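Local coordinates for aldose-aldose oxidoreductase (Caulobacter crescentus, PDB 5A04), which binds NADPH and glucose and, as an aldose-aldose oxidoreductase, probably oxidises one sugar while reducing another, at residues A[152-157]-A[233-238]; A[171-176]-A[216-221]. All blocks are in the same frame, centred on the assembly; numbering follows the deposited sequence.

Both contacts belong to the C-terminal alpha/beta domain, with centres 33 Å apart and nearest atoms about 19 Å apart. Contact 1 pairs the starts of strands 156-162 and 236-242, neighbours in the large mixed sheet, and contact 2 is nested in the chain between them. Beyond strand 156-162 the chain reaches residues 171-176, at the start of helix 175-178; helix 182-198 and strand 204-210 follow, then the loop 216-221, and strand 224-230 leads back to 236-242. The domain does two things in different places: around contact 1 the sheet face carrying Thr-156 and Thr-236 meets the second subunit, whereas contact 2 lies off the sheet, its Trp-171 and Arg-172 reaching NADPH and Arg-172 also glucose.

Contact 1 (A[152-157]-A[233-238]); sequences GPVRTV and SGATAN
Thr-156 and Val-157 run parallel to Thr-236 and Ala-237 in the mixed sheet of the C-terminal alpha/beta domain, with backbone hydrogen bonds from Thr-236 N to Arg-155 O, Val-157 N to Thr-236 O and Asn-238 N to Val-157 O. On the other edge of strand 156-162, Arg-155 and Thr-156 both face Ser-253 in a classic beta bulge. The two threonines lie side by side, pointing the same way, with Thr-156 CG2 3.6 Å from Thr-236 OG1. Because chi1 of 64° sets it between its own backbone N and carbonyl carbon, Thr-236 OG1 donates to Arg-155 O at 2.9 Å in the carbonyl plane, while Thr-236 N reaches the same oxygen from above the plane. This face packs on Ile-224 and Ser-210 of the second subunit, and the guanidinium of Arg-155, its chain bent twice, forms a salt bridge with Asp-223 there. Val-157 and Ala-237 occupy the reverse face, CB to CB 3.9 Å, under helix 182-198. Nearer the loop end, Val-154 CG1 rests 4.0 Å from Ala-235 CB. Ser-233 OG accepts from Ala-235 N in an ST turn, and one water donates both to this OG and to Val-154 O, 2.7 Å from each.

Contact 2 (A[171-176]-A[216-221]); sequences WRLNRA and PRFGEV. With NDP (NADPH dihydro-nicotinamide-adenine-dinucleotide phosphate), chain G; BGC (beta-D-glucopyranose), chain H.
Leu-173 and Val-221 cross at about a right angle, CD2 of the leucine 3.8 Å from CG2 of the valine. Leu-173 lies alongside Arg-217, pointing the same way, with CD1 3.9 Å from Arg-217 CB; that arginine sends its guanidinium on to Asp-215. A water donates to Leu-173 O and Arg-217 O and accepts from Glu-220 N, tying the backbones together. At the start of helix 175-178, Glu-220 OE1 takes Arg-175 N nearly straight (2.9 Å, 166° at the hydrogen). In return Arg-175, its CG anti to the backbone N (chi1 174°) and its chain bent at chi3, grips Glu-220 O with NE and NH2, the latter at 3.1 Å. On the ligand side, Trp-171 CZ2 sits over the guanidinium face of Arg-172, 3.6 Å above its plane, and the indole NE1 donates to NADPH O1A and O3. With a leucine in place of Trp-171, these diphosphate oxygens would probably lose a donor, and the Arg-172 guanidinium a neighbour that limits its turning. Arg-172, also salt-bridged to Asp-185, uses its guanidinium edge for both ligands: NH2 lies 2.8 Å from NADPH O2N and 3.2 Å from glucose O2. One arginine thus joins cofactor diphosphate and sugar in the combined NADPH and glucose site.

Contact 1 (A[152-157]-A[233-238])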
ATOM      1  N   GLY A 152       3.764   8.130 -17.485  1.00 19.00           N
ATOM      2  CA  GLY A 152       4.114   9.495 -17.151  1.00 18.87           C
ATOM      3  C   GLY A 152       5.055   9.448 -15.957  1.00 19.21           C
ATOM      4  O   GLY A 152       5.568   8.385 -15.625  1.00 17.41           O
ATOM      5  N   PRO A 153       5.295  10.599 -15.317  1.00 16.41           N
ATOM      6  CA  PRO A 153       6.182  10.622 -14.142  1.00 19.01           C
ATOM      7  C   PRO A 153       5.666   9.685 -13.059  1.00 18.31           C
ATOM      8  O   PRO A 153       4.460   9.670 -12.819  1.00 17.95           O
ATOM      9  CB  PRO A 153       6.112  12.085 -13.669  1.00 21.27           C
ATOM     10  CG  PRO A 153       5.645  12.854 -14.853  1.00 26.23           C
ATOM     11  CD  PRO A 153       4.756  11.931 -15.636  1.00 21.68           C
ATOM     12  N   VAL A 154       6.543   8.915 -12.420  1.00 16.56           N
ATOM     13  CA  VAL A 154       6.080   8.072 -11.323  1.00 15.95           C
ATOM     14  C   VAL A 154       5.555   8.935 -10.176  1.00 18.14           C
ATOM     15  O   VAL A 154       6.256   9.820  -9.701  1.00 17.63           O
ATOM     16  CB  VAL A 154       7.185   7.167 -10.781  1.00 17.45           C
ATOM     17  CG1 VAL A 154       6.684   6.426  -9.534  1.00 17.41           C
ATOM     18  CG2 VAL A 154       7.631   6.185 -11.861  1.00 19.65           C
ATOM     19  N   ARG A 155       4.331   8.668  -9.734  1.00 14.80           N
ATOM     20  CA  ARG A 155       3.771   9.389  -8.596  1.00 15.76           C
ATOM     21  C   ARG A 155       3.717   8.498  -7.353  1.00 15.64           C
ATOM     22  O   ARG A 155       4.072   8.932  -6.256  1.00 15.25           O
ATOM     23  CB  ARG A 155       2.372   9.923  -8.928  1.00 17.14           C
ATOM     24  CG  ARG A 155       2.313  10.849 -10.148  1.00 19.52           C
ATOM     25  CD  ARG A 155       3.038  12.176  -9.893  1.00 20.20           C
ATOM     26  NE  ARG A 155       2.382  12.946  -8.834  1.00 21.23           N
ATOM     27  CZ  ARG A 155       3.023  13.546  -7.840  1.00 28.29           C
ATOM     28  NH1 ARG A 155       4.344  13.457  -7.765  1.00 27.62           N
ATOM     29  NH2 ARG A 155       2.343  14.227  -6.917  1.00 23.35           N
ATOM     30  N   THR A 156       3.273   7.252  -7.512  1.00 16.09           N
ATOM     31  CA  THR A 156       3.204   6.343  -6.365  1.00 16.30           C
ATOM     32  C   THR A 156       3.753   4.953  -6.673  1.00 16.88           C
ATOM     33  O   THR A 156       3.607   4.437  -7.784  1.00 15.31           O
ATOM     34  CB  THR A 156       1.750   6.167  -5.835  1.00 16.02           C
ATOM     35  OG1 THR A 156       0.930   5.568  -6.850  1.00 17.02           O
ATOM     36  CG2 THR A 156       1.136   7.505  -5.426  1.00 16.57           C
ATOM     37  N   VAL A 157       4.403   4.368  -5.678  1.00 14.43           N
ATOM     38  CA  VAL A 157       4.746   2.956  -5.681  1.00 14.27           C
ATOM     39  C   VAL A 157       4.149   2.376  -4.418  1.00 16.02           C
ATOM     40  O   VAL A 157       4.461   2.844  -3.315  1.00 14.50           O
ATOM     41  CB  VAL A 157       6.258   2.696  -5.684  1.00 15.29           C
ATOM     42  CG1 VAL A 157       6.518   1.192  -5.636  1.00 14.21           C
ATOM     43  CG2 VAL A 157       6.904   3.300  -6.921  1.00 15.10           C
ATOM     44  N   SER A 233      12.137  13.531  -7.333  1.00 19.15           N
ATOM     45  CA  SER A 233      11.199  13.885  -8.389  1.00 17.60           C
ATOM     46  C   SER A 233       9.810  14.204  -7.855  1.00 17.72           C
ATOM     47  O   SER A 233       8.953  14.718  -8.586  1.00 21.47           O
ATOM     48  CB  SER A 233      11.078  12.741  -9.394  1.00 18.52           C
ATOM     49  OG  SER A 233      10.379  11.667  -8.786  1.00 19.12           O
ATOM     50  N   GLY A 234       9.578  13.854  -6.595  1.00 18.11           N
ATOM     51  CA  GLY A 234       8.260  13.966  -6.005  1.00 18.07           C
ATOM     52  C   GLY A 234       7.537  12.629  -5.943  1.00 18.89           C
ATOM     53  O   GLY A 234       6.479  12.529  -5.330  1.00 17.04           O
ATOM     54  N   ALA A 235       8.101  11.600  -6.577  1.00 16.04           N
ATOM     55  CA  ALA A 235       7.555  10.245  -6.447  1.00 16.62           C
ATOM     56  C   ALA A 235       7.498   9.816  -4.974  1.00 15.63           C
ATOM     57  O   ALA A 235       8.358  10.181  -4.173  1.00 15.72           O
ATOM     58  CB  ALA A 235       8.392   9.242  -7.258  1.00 17.30           C
ATOM     59  N   THR A 236       6.484   9.026  -4.636  1.00 15.11           N
ATOM     60  CA  THR A 236       6.295   8.532  -3.275  1.00 14.11           C
ATOM     61  C   THR A 236       6.192   7.011  -3.269  1.00 16.73           C
ATOM     62  O   THR A 236       5.804   6.407  -4.271  1.00 15.71           O
ATOM     63  CB  THR A 236       5.013   9.115  -2.631  1.00 16.45           C
ATOM     64  OG1 THR A 236       3.867   8.654  -3.365  1.00 17.92           O
ATOM     65  CG2 THR A 236       5.042  10.643  -2.670  1.00 18.74           C
ATOM     66  N   ALA A 237       6.531   6.383  -2.148  1.00 15.12           N
ATOM     67  CA  ALA A 237       6.273   4.951  -2.006  1.00 15.66           C
ATOM     68  C   ALA A 237       5.718   4.638  -0.623  1.00 16.06           C
ATOM     69  O   ALA A 237       6.156   5.202   0.385  1.00 13.95           O
ATOM     70  CB  ALA A 237       7.541   4.123  -2.274  1.00 16.04           C
ATOM     71  N   ASN A 238       4.715   3.764  -0.601  1.00 12.57           N
ATOM     72  CA  ASN A 238       4.175   3.163   0.622  1.00 14.07           C
ATOM     73  C   ASN A 238       4.558   1.701   0.610  1.00 15.79           C
ATOM     74  O   ASN A 238       4.160   0.984  -0.320  1.00 15.70           O
ATOM     75  CB  ASN A 238       2.645   3.234   0.678  1.00 15.52           C
ATOM     76  CG  ASN A 238       2.112   4.445   1.407  1.00 16.78           C
ATOM     77  OD1 ASN A 238       2.862   5.305   1.879  1.00 15.85           O
ATOM     78  ND2 ASN A 238       0.784   4.523   1.485  1.00 16.43           N
TER
HETATM   79  O   HOH W   1       8.267  11.404 -10.471  1.00 20.96           O
HETATM   80  O   HOH W   2       6.581  13.388  -9.809  1.00 26.41           O

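Contact 2 (A[171-176]-A[216-221])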
ATOM      1  N   TRP A 171      17.450 -18.948  12.327  1.00 17.15           N
ATOM      2  CA  TRP A 171      18.397 -17.825  12.405  1.00 17.01           C
ATOM      3  C   TRP A 171      17.757 -16.491  12.024  1.00 15.85           C
ATOM      4  O   TRP A 171      18.169 -15.452  12.532  1.00 15.46           O
ATOM      5  CB  TRP A 171      19.646 -18.074  11.548  1.00 16.44           C
ATOM      6  CG  TRP A 171      19.438 -18.083  10.067  1.00 17.37           C
ATOM      7  CD1 TRP A 171      19.328 -19.190   9.268  1.00 17.93           C
ATOM      8  CD2 TRP A 171      19.347 -16.947   9.196  1.00 15.28           C
ATOM      9  NE1 TRP A 171      19.159 -18.812   7.960  1.00 17.56           N
ATOM     10  CE2 TRP A 171      19.149 -17.445   7.885  1.00 16.41           C
ATOM     11  CE3 TRP A 171      19.387 -15.558   9.393  1.00 14.18           C
ATOM     12  CZ2 TRP A 171      19.004 -16.607   6.783  1.00 16.87           C
ATOM     13  CZ3 TRP A 171      19.234 -14.724   8.299  1.00 16.10           C
ATOM     14  CH2 TRP A 171      19.049 -15.253   7.004  1.00 17.64           C
ATOM     15  N   ARG A 172      16.732 -16.498  11.168  1.00 15.07           N
ATOM     16  CA  ARG A 172      16.081 -15.231  10.804  1.00 14.26           C
ATOM     17  C   ARG A 172      15.469 -14.496  11.998  1.00 14.53           C
ATOM     18  O   ARG A 172      15.260 -13.285  11.935  1.00 15.52           O
ATOM     19  CB  ARG A 172      14.999 -15.465   9.740  1.00 14.83           C
ATOM     20  CG  ARG A 172      15.544 -15.593   8.316  1.00 13.37           C
ATOM     21  CD  ARG A 172      14.429 -15.993   7.347  1.00 15.19           C
ATOM     22  NE  ARG A 172      14.896 -16.055   5.958  1.00 16.88           N
ATOM     23  CZ  ARG A 172      15.534 -17.094   5.422  1.00 17.41           C
ATOM     24  NH1 ARG A 172      15.803 -18.173   6.152  1.00 15.97           N
ATOM     25  NH2 ARG A 172      15.895 -17.056   4.142  1.00 17.35           N
ATOM     26  N   LEU A 173      15.180 -15.218  13.079  1.00 15.22           N
ATOM     27  CA  LEU A 173      14.524 -14.618  14.244  1.00 15.53           C
ATOM     28  C   LEU A 173      15.517 -14.402  15.382  1.00 16.99           C
ATOM     29  O   LEU A 173      15.139 -14.085  16.505  1.00 18.06           O
ATOM     30  CB  LEU A 173      13.355 -15.498  14.701  1.00 14.83           C
ATOM     31  CG  LEU A 173      12.287 -15.555  13.595  1.00 15.81           C
ATOM     32  CD1 LEU A 173      11.168 -16.505  13.968  1.00 14.86           C
ATOM     33  CD2 LEU A 173      11.717 -14.163  13.321  1.00 16.13           C
ATOM     34  N   ASN A 174      16.789 -14.584  15.059  1.00 15.10           N
ATOM     35  CA  ASN A 174      17.887 -14.386  15.996  1.00 16.94           C
ATOM     36  C   ASN A 174      18.679 -13.138  15.594  1.00 17.39           C
ATOM     37  O   ASN A 174      19.237 -13.093  14.502  1.00 16.49           O
ATOM     38  CB  ASN A 174      18.777 -15.629  16.002  1.00 17.80           C
ATOM     39  CG  ASN A 174      19.969 -15.486  16.928  1.00 24.86           C
ATOM     40  OD1 ASN A 174      20.994 -14.930  16.552  1.00 25.76           O
ATOM     41  ND2 ASN A 174      19.829 -15.981  18.151  1.00 32.28           N
ATOM     42  N   ARG A 175      18.699 -12.113  16.442  1.00 17.18           N
ATOM     43  CA  ARG A 175      19.271 -10.838  16.018  1.00 16.99           C
ATOM     44  C   ARG A 175      20.751 -10.974  15.680  1.00 19.24           C
ATOM     45  O   ARG A 175      21.226 -10.357  14.724  1.00 17.35           O
ATOM     46  CB  ARG A 175      19.083  -9.749  17.086  1.00 19.34           C
ATOM     47  CG  ARG A 175      19.805  -8.439  16.706  1.00 20.74           C
ATOM     48  CD  ARG A 175      19.414  -7.246  17.573  1.00 22.66           C
ATOM     49  NE  ARG A 175      18.009  -6.897  17.399  1.00 20.86           N
ATOM     50  CZ  ARG A 175      17.526  -6.180  16.389  1.00 20.52           C
ATOM     51  NH1 ARG A 175      18.343  -5.694  15.460  1.00 22.00           N
ATOM     52  NH2 ARG A 175      16.224  -5.944  16.315  1.00 19.90           N
ATOM     53  N   ALA A 176      21.479 -11.782  16.447  1.00 17.33           N
ATOM     54  CA  ALA A 176      22.920 -11.911  16.189  1.00 16.90           C
ATOM     55  C   ALA A 176      23.240 -12.457  14.787  1.00 19.34           C
ATOM     56  O   ALA A 176      24.269 -12.116  14.220  1.00 20.91           O
ATOM     57  CB  ALA A 176      23.576 -12.789  17.255  1.00 19.20           C
ATOM     58  N   PRO A 216       6.223 -15.879  20.533  1.00 23.36           N
ATOM     59  CA  PRO A 216       7.510 -16.562  20.700  1.00 22.96           C
ATOM     60  C   PRO A 216       8.476 -16.336  19.533  1.00 20.89           C
ATOM     61  O   PRO A 216       9.670 -16.569  19.675  1.00 23.60           O
ATOM     62  CB  PRO A 216       7.120 -18.046  20.806  1.00 28.60           C
ATOM     63  CG  PRO A 216       5.679 -18.123  20.474  1.00 33.24           C
ATOM     64  CD  PRO A 216       5.078 -16.788  20.698  1.00 28.88           C
ATOM     65  N   ARG A 217       7.962 -15.891  18.392  1.00 19.28           N
ATOM     66  CA  ARG A 217       8.822 -15.636  17.237  1.00 17.71           C
ATOM     67  C   ARG A 217       9.600 -14.325  17.364  1.00 17.08           C
ATOM     68  O   ARG A 217      10.639 -14.150  16.727  1.00 17.13           O
ATOM     69  CB  ARG A 217       7.991 -15.581  15.955  1.00 18.25           C
ATOM     70  CG  ARG A 217       7.385 -16.897  15.531  1.00 16.50           C
ATOM     71  CD  ARG A 217       6.459 -16.683  14.327  1.00 19.04           C
ATOM     72  NE  ARG A 217       5.250 -15.951  14.694  1.00 18.25           N
ATOM     73  CZ  ARG A 217       4.345 -15.489  13.830  1.00 19.96           C
ATOM     74  NH1 ARG A 217       4.494 -15.677  12.522  1.00 18.93           N
ATOM     75  NH2 ARG A 217       3.274 -14.833  14.279  1.00 21.61           N
ATOM     76  N   PHE A 218       9.076 -13.394  18.156  1.00 16.87           N
ATOM     77  CA  PHE A 218       9.505 -12.003  18.021  1.00 16.13           C
ATOM     78  C   PHE A 218      10.080 -11.407  19.311  1.00 17.26           C
ATOM     79  O   PHE A 218       9.800 -10.262  19.650  1.00 19.71           O
ATOM     80  CB  PHE A 218       8.330 -11.150  17.522  1.00 17.86           C
ATOM     81  CG  PHE A 218       7.752 -11.611  16.198  1.00 17.15           C
ATOM     82  CD1 PHE A 218       8.565 -11.792  15.091  1.00 17.48           C
ATOM     83  CD2 PHE A 218       6.391 -11.866  16.072  1.00 19.31           C
ATOM     84  CE1 PHE A 218       8.032 -12.220  13.870  1.00 16.01           C
ATOM     85  CE2 PHE A 218       5.850 -12.299  14.869  1.00 17.00           C
ATOM     86  CZ  PHE A 218       6.666 -12.472  13.762  1.00 15.76           C
ATOM     87  N   GLY A 219      10.893 -12.185  20.016  1.00 16.56           N
ATOM     88  CA  GLY A 219      11.568 -11.684  21.197  1.00 18.61           C
ATOM     89  C   GLY A 219      12.734 -10.778  20.836  1.00 20.10           C
ATOM     90  O   GLY A 219      13.140  -9.930  21.637  1.00 21.28           O
ATOM     91  N   GLU A 220      13.286 -10.948  19.635  1.00 17.13           N
ATOM     92  CA  GLU A 220      14.526 -10.247  19.295  1.00 14.82           C
ATOM     93  C   GLU A 220      14.440  -9.314  18.090  1.00 20.15           C
ATOM     94  O   GLU A 220      15.120  -8.291  18.057  1.00 20.19           O
ATOM     95  CB  GLU A 220      15.656 -11.253  19.052  1.00 17.51           C
ATOM     96  CG  GLU A 220      15.917 -12.146  20.245  1.00 18.14           C
ATOM     97  CD  GLU A 220      17.268 -12.816  20.195  1.00 23.53           C
ATOM     98  OE1 GLU A 220      18.019 -12.599  19.217  1.00 18.62           O
ATOM     99  OE2 GLU A 220      17.573 -13.559  21.144  1.00 21.62           O
ATOM    100  N   VAL A 221      13.626  -9.666  17.099  1.00 17.49           N
ATOM    101  CA  VAL A 221      13.570  -8.868  15.878  1.00 15.72           C
ATOM    102  C   VAL A 221      12.136  -8.448  15.565  1.00 18.68           C
ATOM    103  O   VAL A 221      11.196  -8.951  16.189  1.00 16.09           O
ATOM    104  CB  VAL A 221      14.170  -9.631  14.672  1.00 16.14           C
ATOM    105  CG1 VAL A 221      15.618 -10.043  14.976  1.00 17.24           C
ATOM    106  CG2 VAL A 221      13.323 -10.854  14.305  1.00 15.00           C
TER
HETATM  107  PA  NDP G1340      19.230 -21.694   5.526  1.00 21.44           P
HETATM  108  O1A NDP G1340      19.164 -21.616   7.012  1.00 21.20           O
HETATM  109  O2A NDP G1340      18.244 -22.567   4.801  1.00 21.43           O
HETATM  110  O5B NDP G1340      20.738 -22.134   5.042  1.00 21.73           O
HETATM  111  C5B NDP G1340      21.681 -21.342   5.708  1.00 20.16           C
HETATM  112  C4B NDP G1340      23.004 -22.112   5.584  1.00 20.80           C
HETATM  113  O4B NDP G1340      24.110 -21.284   5.951  1.00 18.77           O
HETATM  114  C3B NDP G1340      22.999 -23.316   6.554  1.00 23.24           C
HETATM  115  O3B NDP G1340      22.404 -24.434   5.974  1.00 22.31           O
HETATM  116  C2B NDP G1340      24.503 -23.589   6.673  1.00 21.43           C
HETATM  117  O2B NDP G1340      24.977 -24.242   5.646  1.00 19.59           O
HETATM  118  C1B NDP G1340      25.084 -22.116   6.547  1.00 21.05           C
HETATM  119  N9A NDP G1340      25.487 -21.563   7.843  1.00 22.62           N
HETATM  120  C8A NDP G1340      26.761 -21.148   8.215  1.00 24.57           C
HETATM  121  N7A NDP G1340      26.822 -20.707   9.486  1.00 21.93           N
HETATM  122  C5A NDP G1340      25.516 -20.844   9.965  1.00 24.23           C
HETATM  123  C6A NDP G1340      24.931 -20.553  11.211  1.00 28.72           C
HETATM  124  N6A NDP G1340      25.696 -20.031  12.231  1.00 29.32           N
HETATM  125  N1A NDP G1340      23.603 -20.777  11.448  1.00 25.66           N
HETATM  126  C2A NDP G1340      22.900 -21.301  10.376  1.00 26.28           C
HETATM  127  N3A NDP G1340      23.313 -21.619   9.144  1.00 23.75           N
HETATM  128  C4A NDP G1340      24.658 -21.382   8.955  1.00 23.86           C
HETATM  129  O3  NDP G1340      19.007 -20.100   5.121  1.00 21.64           O
HETATM  130  PN  NDP G1340      18.521 -19.798   3.597  1.00 20.12           P
HETATM  131  O1N NDP G1340      19.310 -20.513   2.577  1.00 19.57           O
HETATM  132  O2N NDP G1340      17.035 -19.532   3.495  1.00 20.25           O
HETATM  133  O5D NDP G1340      19.088 -18.138   3.479  1.00 19.23           O
HETATM  134  C5D NDP G1340      20.484 -18.030   3.459  1.00 18.75           C
HETATM  135  C4D NDP G1340      20.824 -16.665   2.798  1.00 17.80           C
HETATM  136  O4D NDP G1340      20.170 -16.610   1.493  1.00 19.99           O
HETATM  137  C3D NDP G1340      20.235 -15.458   3.619  1.00 19.77           C
HETATM  138  O3D NDP G1340      21.116 -14.324   3.514  1.00 18.16           O
HETATM  139  C2D NDP G1340      18.932 -15.142   2.900  1.00 19.90           C
HETATM  140  O2D NDP G1340      18.594 -13.768   2.976  1.00 20.77           O
HETATM  141  C1D NDP G1340      19.336 -15.477   1.421  1.00 17.32           C
HETATM  142  N1N NDP G1340      18.157 -15.884   0.653  1.00 17.33           N
HETATM  143  C2N NDP G1340      17.869 -15.266  -0.553  1.00 20.25           C
HETATM  144  C3N NDP G1340      16.781 -15.676  -1.270  1.00 19.08           C
HETATM  145  C7N NDP G1340      16.470 -15.024  -2.541  1.00 20.95           C
HETATM  146  O7N NDP G1340      15.407 -15.239  -3.151  1.00 21.88           O
HETATM  147  N7N NDP G1340      17.396 -14.142  -3.091  1.00 18.07           N
HETATM  148  C4N NDP G1340      15.882 -16.769  -0.806  1.00 21.40           C
HETATM  149  C5N NDP G1340      16.249 -17.330   0.502  1.00 19.66           C
HETATM  150  C6N NDP G1340      17.325 -16.906   1.163  1.00 19.24           C
HETATM  151  P2B NDP G1340      26.150 -25.469   5.943  1.00 21.07           P
HETATM  152  O1X NDP G1340      27.165 -24.690   6.750  1.00 21.29           O
HETATM  153  O2X NDP G1340      25.297 -26.442   6.699  1.00 20.67           O
HETATM  154  O3X NDP G1340      26.566 -25.868   4.529  1.00 20.60           O
HETATM  155  C2  BGC H1341      13.855 -14.443   1.690  1.00 25.92           C
HETATM  156  C3  BGC H1341      12.994 -15.674   2.005  1.00 26.26           C
HETATM  157  C4  BGC H1341      11.680 -15.584   1.287  1.00 30.69           C
HETATM  158  C5  BGC H1341      11.879 -15.315  -0.196  1.00 31.37           C
HETATM  159  C6  BGC H1341      10.506 -15.006  -0.847  1.00 29.88           C
HETATM  160  C1  BGC H1341      13.979 -14.395   0.233  1.00 24.78           C
HETATM  161  O1  BGC H1341      14.884 -13.356  -0.141  1.00 23.93           O
HETATM  162  O2  BGC H1341      15.119 -14.590   2.325  1.00 22.89           O
HETATM  163  O3  BGC H1341      12.803 -15.700   3.411  1.00 24.12           O
HETATM  164  O4  BGC H1341      10.960 -16.794   1.465  1.00 32.39           O
HETATM  165  O5  BGC H1341      12.709 -14.193  -0.393  1.00 29.45           O
HETATM  166  O6  BGC H1341      10.630 -14.939  -2.274  1.00 38.45           O
HETATM  167  O   HOH W   3      12.860 -12.636  17.315  1.00 16.54           O
HETATM  168  O   HOH W   4      20.723 -12.735  18.991  1.00 24.71           O